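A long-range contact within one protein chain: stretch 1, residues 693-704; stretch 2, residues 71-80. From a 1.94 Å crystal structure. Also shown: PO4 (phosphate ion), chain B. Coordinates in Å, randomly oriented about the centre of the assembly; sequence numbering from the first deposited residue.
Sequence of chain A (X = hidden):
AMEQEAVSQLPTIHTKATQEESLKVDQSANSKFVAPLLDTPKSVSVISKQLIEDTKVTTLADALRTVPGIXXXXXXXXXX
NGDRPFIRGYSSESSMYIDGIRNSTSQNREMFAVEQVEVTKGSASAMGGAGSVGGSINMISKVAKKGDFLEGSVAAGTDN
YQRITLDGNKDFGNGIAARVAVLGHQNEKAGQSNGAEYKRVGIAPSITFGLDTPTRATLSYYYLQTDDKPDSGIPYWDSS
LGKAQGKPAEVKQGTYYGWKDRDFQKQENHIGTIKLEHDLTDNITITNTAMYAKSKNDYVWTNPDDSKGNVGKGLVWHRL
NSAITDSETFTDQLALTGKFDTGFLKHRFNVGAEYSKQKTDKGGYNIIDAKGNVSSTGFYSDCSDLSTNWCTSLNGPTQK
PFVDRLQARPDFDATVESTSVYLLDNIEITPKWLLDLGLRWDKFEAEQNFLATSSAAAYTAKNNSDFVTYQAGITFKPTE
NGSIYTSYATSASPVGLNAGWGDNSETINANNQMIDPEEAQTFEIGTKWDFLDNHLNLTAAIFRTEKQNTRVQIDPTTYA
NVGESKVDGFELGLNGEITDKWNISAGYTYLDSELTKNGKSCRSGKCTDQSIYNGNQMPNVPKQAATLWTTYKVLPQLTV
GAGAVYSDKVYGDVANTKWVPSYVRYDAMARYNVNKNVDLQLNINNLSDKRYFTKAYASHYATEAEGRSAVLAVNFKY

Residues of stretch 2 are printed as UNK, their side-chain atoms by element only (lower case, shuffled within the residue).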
ATOM      1  N   PHE A 693       3.107  -0.041  17.692  1.00 18.09           N
ATOM      2  CA  PHE A 693       3.715   0.675  16.590  1.00 17.40           C
ATOM      3  C   PHE A 693       3.543  -0.073  15.266  1.00 18.44           C
ATOM      4  O   PHE A 693       3.911  -1.244  15.154  1.00 17.18           O
ATOM      5  CB  PHE A 693       5.192   0.892  16.910  1.00 18.51           C
ATOM      6  CG  PHE A 693       5.404   1.736  18.136  1.00 16.99           C
ATOM      7  CD1 PHE A 693       5.423   1.160  19.377  1.00 19.87           C
ATOM      8  CD2 PHE A 693       5.480   3.123  18.040  1.00 18.78           C
ATOM      9  CE1 PHE A 693       5.543   1.935  20.500  1.00 19.26           C
ATOM     10  CE2 PHE A 693       5.621   3.901  19.169  1.00 19.09           C
ATOM     11  CZ  PHE A 693       5.616   3.315  20.392  1.00 17.52           C
ATOM     12  N   THR A 694       3.009   0.641  14.278  1.00 17.76           N
ATOM     13  CA  THR A 694       2.730   0.095  12.944  1.00 17.92           C
ATOM     14  C   THR A 694       3.824   0.364  11.917  1.00 19.19           C
ATOM     15  O   THR A 694       3.821  -0.234  10.857  1.00 21.57           O
ATOM     16  CB  THR A 694       1.443   0.684  12.398  1.00 20.88           C
ATOM     17  OG1 THR A 694       1.494   2.098  12.556  1.00 24.07           O
ATOM     18  CG2 THR A 694       0.270   0.118  13.145  1.00 29.77           C
ATOM     19  N   LYS A 695       4.744   1.273  12.200  1.00 17.17           N
ATOM     20  CA  LYS A 695       5.858   1.524  11.263  1.00 16.79           C
ATOM     21  C   LYS A 695       7.105   1.714  12.068  1.00 20.29           C
ATOM     22  O   LYS A 695       7.098   2.418  13.092  1.00 21.48           O
ATOM     23  CB  LYS A 695       5.634   2.821  10.454  1.00 17.06           C
ATOM     24  CG  LYS A 695       4.252   2.947   9.824  1.00 17.54           C
ATOM     25  CD  LYS A 695       3.989   4.323   9.239  1.00 18.01           C
ATOM     26  CE  LYS A 695       2.531   4.439   8.796  1.00 21.09           C
ATOM     27  NZ  LYS A 695       2.287   5.764   8.156  1.00 23.94           N
ATOM     28  N   ALA A 696       8.185   1.138  11.583  1.00 17.81           N
ATOM     29  CA  ALA A 696       9.488   1.324  12.157  1.00 18.81           C
ATOM     30  C   ALA A 696      10.383   1.875  11.053  1.00 21.58           C
ATOM     31  O   ALA A 696      10.624   1.194  10.057  1.00 21.68           O
ATOM     32  CB  ALA A 696      10.003   0.015  12.690  1.00 19.24           C
ATOM     33  N   TYR A 697      10.837   3.130  11.195  1.00 19.20           N
ATOM     34  CA  TYR A 697      11.770   3.672  10.218  1.00 18.70           C
ATOM     35  C   TYR A 697      13.180   3.144  10.462  1.00 20.62           C
ATOM     36  O   TYR A 697      13.518   2.734  11.582  1.00 19.90           O
ATOM     37  CB  TYR A 697      11.724   5.214  10.142  1.00 20.27           C
ATOM     38  CG  TYR A 697      12.404   5.676   8.883  1.00 24.47           C
ATOM     39  CD1 TYR A 697      11.880   5.339   7.637  1.00 26.26           C
ATOM     40  CD2 TYR A 697      13.624   6.356   8.921  1.00 26.34           C
ATOM     41  CE1 TYR A 697      12.532   5.693   6.468  1.00 27.44           C
ATOM     42  CE2 TYR A 697      14.274   6.723   7.757  1.00 23.01           C
ATOM     43  CZ  TYR A 697      13.722   6.382   6.538  1.00 30.78           C
ATOM     44  OH  TYR A 697      14.344   6.725   5.368  1.00 31.33           O
ATOM     45  N   ALA A 698      14.007   3.158   9.417  1.00 20.04           N
ATOM     46  CA  ALA A 698      15.395   2.638   9.490  1.00 21.34           C
ATOM     47  C   ALA A 698      16.234   3.358  10.534  1.00 21.80           C
ATOM     48  O   ALA A 698      17.183   2.801  11.088  1.00 21.41           O
ATOM     49  CB  ALA A 698      16.069   2.709   8.105  1.00 25.27           C
ATOM     50  N   SER A 699      15.890   4.611  10.791  1.00 18.07           N
ATOM     51  CA  SER A 699      16.507   5.360  11.870  1.00 20.42           C
ATOM     52  C   SER A 699      15.489   6.306  12.523  1.00 21.18           C
ATOM     53  O   SER A 699      14.384   6.501  12.023  1.00 18.51           O
ATOM     54  CB  SER A 699      17.728   6.120  11.352  1.00 22.37           C
ATOM     55  OG  SER A 699      18.535   6.483  12.451  1.00 30.67           O
ATOM     56  N   HIS A 700      15.860   6.852  13.661  1.00 18.48           N
ATOM     57  CA  HIS A 700      15.166   7.981  14.277  1.00 17.59           C
ATOM     58  C   HIS A 700      13.866   7.703  15.048  1.00 17.65           C
ATOM     59  O   HIS A 700      13.736   8.131  16.203  1.00 17.48           O
ATOM     60  CB  HIS A 700      14.925   9.098  13.265  1.00 17.57           C
ATOM     61  CG  HIS A 700      16.117   9.420  12.420  1.00 19.27           C
ATOM     62  ND1 HIS A 700      17.358   9.703  12.951  1.00 17.38           N
ATOM     63  CD2 HIS A 700      16.249   9.529  11.073  1.00 18.85           C
ATOM     64  CE1 HIS A 700      18.205   9.960  11.972  1.00 19.37           C
ATOM     65  NE2 HIS A 700      17.558   9.862  10.822  1.00 17.59           N
ATOM     66  N   TYR A 701      12.890   7.054  14.421  1.00 15.76           N
ATOM     67  CA  TYR A 701      11.563   6.969  15.016  1.00 14.52           C
ATOM     68  C   TYR A 701      10.729   5.825  14.503  1.00 15.92           C
ATOM     69  O   TYR A 701      11.024   5.197  13.466  1.00 16.36           O
ATOM     70  CB  TYR A 701      10.793   8.283  14.805  1.00 16.46           C
ATOM     71  CG  TYR A 701      10.197   8.407  13.425  1.00 17.02           C
ATOM     72  CD1 TYR A 701      10.949   8.867  12.349  1.00 19.98           C
ATOM     73  CD2 TYR A 701       8.879   8.040  13.191  1.00 19.51           C
ATOM     74  CE1 TYR A 701      10.409   8.925  11.062  1.00 19.32           C
ATOM     75  CE2 TYR A 701       8.319   8.154  11.941  1.00 20.23           C
ATOM     76  CZ  TYR A 701       9.078   8.595  10.872  1.00 20.17           C
ATOM     77  OH  TYR A 701       8.474   8.674   9.621  1.00 21.03           O
ATOM     78  N   ALA A 702       9.678   5.552  15.263  1.00 14.68           N
ATOM     79  CA  ALA A 702       8.617   4.642  14.869  1.00 16.72           C
ATOM     80  C   ALA A 702       7.270   5.327  14.990  1.00 18.87           C
ATOM     81  O   ALA A 702       7.102   6.272  15.758  1.00 18.19           O
ATOM     82  CB  ALA A 702       8.632   3.414  15.729  1.00 16.27           C
ATOM     83  N   THR A 703       6.282   4.822  14.265  1.00 16.35           N
ATOM     84  CA  THR A 703       4.972   5.442  14.235  1.00 14.69           C
ATOM     85  C   THR A 703       4.062   4.672  15.164  1.00 16.26           C
ATOM     86  O   THR A 703       3.898   3.457  15.025  1.00 15.58           O
ATOM     87  CB  THR A 703       4.371   5.410  12.810  1.00 17.44           C
ATOM     88  OG1 THR A 703       5.230   6.134  11.924  1.00 17.57           O
ATOM     89  CG2 THR A 703       2.982   6.019  12.752  1.00 19.70           C
ATOM     90  N   GLU A 704       3.457   5.385  16.106  1.00 14.56           N
ATOM     91  CA  GLU A 704       2.480   4.798  17.005  1.00 16.42           C
ATOM     92  C   GLU A 704       1.133   4.554  16.336  1.00 14.76           C
ATOM     93  O   GLU A 704       0.608   5.382  15.586  1.00 17.08           O
ATOM     94  CB  GLU A 704       2.329   5.697  18.258  1.00 19.26           C
ATOM     95  CG  GLU A 704       1.597   5.070  19.437  1.00 20.06           C
ATOM     96  CD  GLU A 704       1.565   5.999  20.660  1.00 25.94           C
ATOM     97  OE1 GLU A 704       2.382   6.950  20.730  1.00 22.74           O
ATOM     98  OE2 GLU A 704       0.719   5.781  21.544  1.00 22.70           O
ATOM     99  N   UNK A  71       3.560  -5.188   6.195  1.00 17.24           N
ATOM    100  CA  UNK A  71       4.014  -4.219   7.157  1.00 18.84           C
ATOM    101  C   UNK A  71       4.051  -2.862   6.455  1.00 20.10           C
ATOM    102  O   UNK A  71       4.334  -2.782   5.266  1.00 23.60           O
ATOM    103  c   UNK A  71       5.919  -3.706   8.701  1.00 35.21           C
ATOM    104  c   UNK A  71       5.405  -4.648   7.672  1.00 28.00           C
ATOM    105  o   UNK A  71       5.303  -5.973   8.256  1.00 29.29           O
ATOM    106  N   UNK A  72       3.794  -1.803   7.204  1.00 18.79           N
ATOM    107  CA  UNK A  72       3.785  -0.442   6.672  1.00 19.14           C
ATOM    108  C   UNK A  72       5.094   0.279   6.963  1.00 23.14           C
ATOM    109  O   UNK A  72       5.649   0.186   8.067  1.00 24.46           O
ATOM    110  c   UNK A  72       1.282  -0.185   7.139  1.00 23.41           C
ATOM    111  c   UNK A  72       0.242   0.676   7.853  1.00 23.31           C
ATOM    112  c   UNK A  72       2.673   0.382   7.289  1.00 18.50           C
ATOM    113  c   UNK A  72       0.979  -0.355   5.661  1.00 21.56           C
ATOM    114  N   UNK A  73       5.596   0.966   5.950  1.00 18.83           N
ATOM    115  CA  UNK A  73       6.824   1.744   6.081  1.00 18.95           C
ATOM    116  C   UNK A  73       6.529   3.207   6.321  1.00 19.99           C
ATOM    117  O   UNK A  73       5.401   3.705   6.071  1.00 17.81           O
ATOM    118  N   UNK A  74       7.545   3.909   6.810  1.00 19.30           N
ATOM    119  CA  UNK A  74       7.396   5.303   7.193  1.00 19.97           C
ATOM    120  C   UNK A  74       8.218   6.191   6.277  1.00 20.12           C
ATOM    121  O   UNK A  74       9.086   5.702   5.534  1.00 19.68           O
ATOM    122  c   UNK A  74       7.837   5.495   8.625  1.00 20.89           C
ATOM    123  N   UNK A  75       7.935   7.491   6.345  1.00 21.27           N
ATOM    124  CA  UNK A  75       8.665   8.486   5.586  1.00 22.68           C
ATOM    125  C   UNK A  75       9.852   9.090   6.298  1.00 21.13           C
ATOM    126  O   UNK A  75      10.042   8.908   7.491  1.00 20.80           O
ATOM    127  N   UNK A  76      10.666   9.822   5.552  1.00 19.97           N
ATOM    128  CA  UNK A  76      11.759  10.579   6.161  1.00 22.76           C
ATOM    129  C   UNK A  76      12.148  11.733   5.254  1.00 23.47           C
ATOM    130  O   UNK A  76      11.295  12.285   4.569  1.00 24.83           O
ATOM    131  o   UNK A  76      16.053   9.654   7.846  1.00 45.23           O
ATOM    132  o   UNK A  76      15.443  11.522   6.863  1.00 48.51           O
ATOM    133  c   UNK A  76      15.171  10.462   7.465  1.00 47.18           C
ATOM    134  c   UNK A  76      13.701  10.153   7.741  1.00 35.30           C
ATOM    135  c   UNK A  76      12.959   9.698   6.487  1.00 25.99           C
ATOM    136  N   UNK A  77      13.402  12.169   5.307  1.00 20.05           N
ATOM    137  CA  UNK A  77      13.807  13.342   4.568  1.00 23.65           C
ATOM    138  C   UNK A  77      13.814  13.143   3.065  1.00 23.73           C
ATOM    139  O   UNK A  77      13.537  14.083   2.317  1.00 27.43           O
ATOM    140  N   UNK A  78      14.112  11.922   2.637  1.00 21.71           N
ATOM    141  CA  UNK A  78      14.243  11.593   1.231  1.00 21.81           C
ATOM    142  C   UNK A  78      13.193  10.666   0.670  1.00 22.35           C
ATOM    143  O   UNK A  78      13.346  10.142  -0.430  1.00 22.77           O
ATOM    144  N   UNK A  79      12.114  10.424   1.423  1.00 18.76           N
ATOM    145  CA  UNK A  79      11.007   9.655   0.883  1.00 19.17           C
ATOM    146  C   UNK A  79       9.688  10.013   1.526  1.00 18.75           C
ATOM    147  O   UNK A  79       9.651  10.265   2.725  1.00 17.55           O
ATOM    148  n   UNK A  79      10.251   6.822   2.736  1.00 29.73           N
ATOM    149  c   UNK A  79      11.273   8.169   1.017  1.00 25.19           C
ATOM    150  o   UNK A  79      12.069   8.037   3.263  1.00 30.24           O
ATOM    151  c   UNK A  79      11.222   7.690   2.446  1.00 25.02           C
ATOM    152  N   UNK A  80       8.606  10.050   0.729  1.00 15.63           N
ATOM    153  CA  UNK A  80       7.336  10.579   1.231  1.00 16.59           C
ATOM    154  C   UNK A  80       6.679   9.680   2.253  1.00 18.06           C
ATOM    155  O   UNK A  80       7.017   8.486   2.374  1.00 19.21           O
ATOM    156  c   UNK A  80       6.479  10.711  -0.031  1.00 16.78           C
ATOM    157  c   UNK A  80       7.038   9.679  -0.965  1.00 17.65           C
ATOM    158  c   UNK A  80       8.520   9.676  -0.690  1.00 17.11           C
TER
HETATM  159  P   PO4 B1716      18.698  12.239   8.639  1.00 76.68           P
HETATM  160  O1  PO4 B1716      19.419  12.716   9.881  1.00 57.43           O
HETATM  161  O2  PO4 B1716      17.217  12.463   8.856  1.00 48.93           O
HETATM  162  O3  PO4 B1716      18.966  10.754   8.396  1.00 58.84           O
HETATM  163  O4  PO4 B1716      19.165  13.042   7.437  1.00 73.89           O
HETATM  164  O   HOH W   1       2.430  -2.387   9.997  1.00 22.86           O
HETATM  165  O   HOH W   2       7.638  -0.966   9.616  1.00 23.15           O
HETATM  166  O   HOH W   3       4.141   6.206   5.705  1.00 20.56           O
HETATM  167  O   HOH W   4       9.780   2.362   7.538  1.00 23.83           O
HETATM  168  O   HOH W   5      14.604   9.218   3.251  1.00 32.16           O

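Position 71 carries three side-chain atoms, a carbon bearing one oxygen and one carbon; the methyl carbon comes no closer than 4.6 Å to Thr694 O. This is the beta-branched pattern of threonine. Thr71 points sideways in a short strand, so its branching suits the extended backbone more than the contact.

Position 72 has four carbons forked at the second. It points toward stretch 1, and its CB lies 3.9 Å from Lys695 CG, apolar carbon against the aliphatic part of the lysine. Its backbone O receives a CA-H...O contact from Lys695 CA at 3.5 Å. The forked chain is leucine.

Position 73 has no side-chain atoms; its O lies 3.5 Å from Lys695 CD, and water 3 links that O to Lys695 NZ. It is glycine. A CB on Gly73 would point away from stretch 1.

Position 74 has one carbon, the CB, 3.9 Å from Lys695 CB, 4.2 Å from Tyr697 CD1 and 3.4 Å from Tyr701 OH; a lone methyl is alanine. The methyl of Ala74 fits a small space among larger groups.

Position 75 is again without side-chain atoms. Its O accepts a hydrogen bond from Tyr701 OH at 2.7 Å and lies over one face of the Tyr697 ring. It is glycine; a CB on Gly75 would be crowded at 3.1 Å by the backbone O of position 80.

Position 76 shows three carbons, the third carrying two oxygens. Its CB packs 3.4 Å from Tyr697 CZ, while one carboxylate oxygen reaches within 3.2 Å of His700 CD2. An unbranched chain ending in a carboxylate is glutamate, Glu76. His700 NE2 donates to phosphate O3 at 2.9 Å.

Positions 77 and 78 lack side chains and touch nothing on stretch 1; both are glycine. A CB on Gly77 would clash with Glu76 OE1 at 2.9 Å, and that same oxygen accepts a 2.6 Å hydrogen bond from Gly77 N. Gly78 has room for a CB.

Position 79 has two carbons, the second bearing one oxygen and one nitrogen; its side-chain oxygen lies 3.4 Å from Tyr697 OH. This is asparagine. Asn79 ND2 donates to Ala74 O at 3.2 Å, bracing the loop, while OD1 accepts from water 5.

Position 80 has three carbons closing a ring onto the backbone nitrogen, out of reach of stretch 1, so it is proline.

The contact works through side-chain packing, one direct hydrogen bond and water bridges. Ala74 packs against both tyrosines and Glu76 against Tyr697, Tyr701 clasps Gly75, and waters 1, 2 and 4 join the two backbones where no direct backbone hydrogen bond forms.

Stretch 2 (71-80) TLGAGEGGNP
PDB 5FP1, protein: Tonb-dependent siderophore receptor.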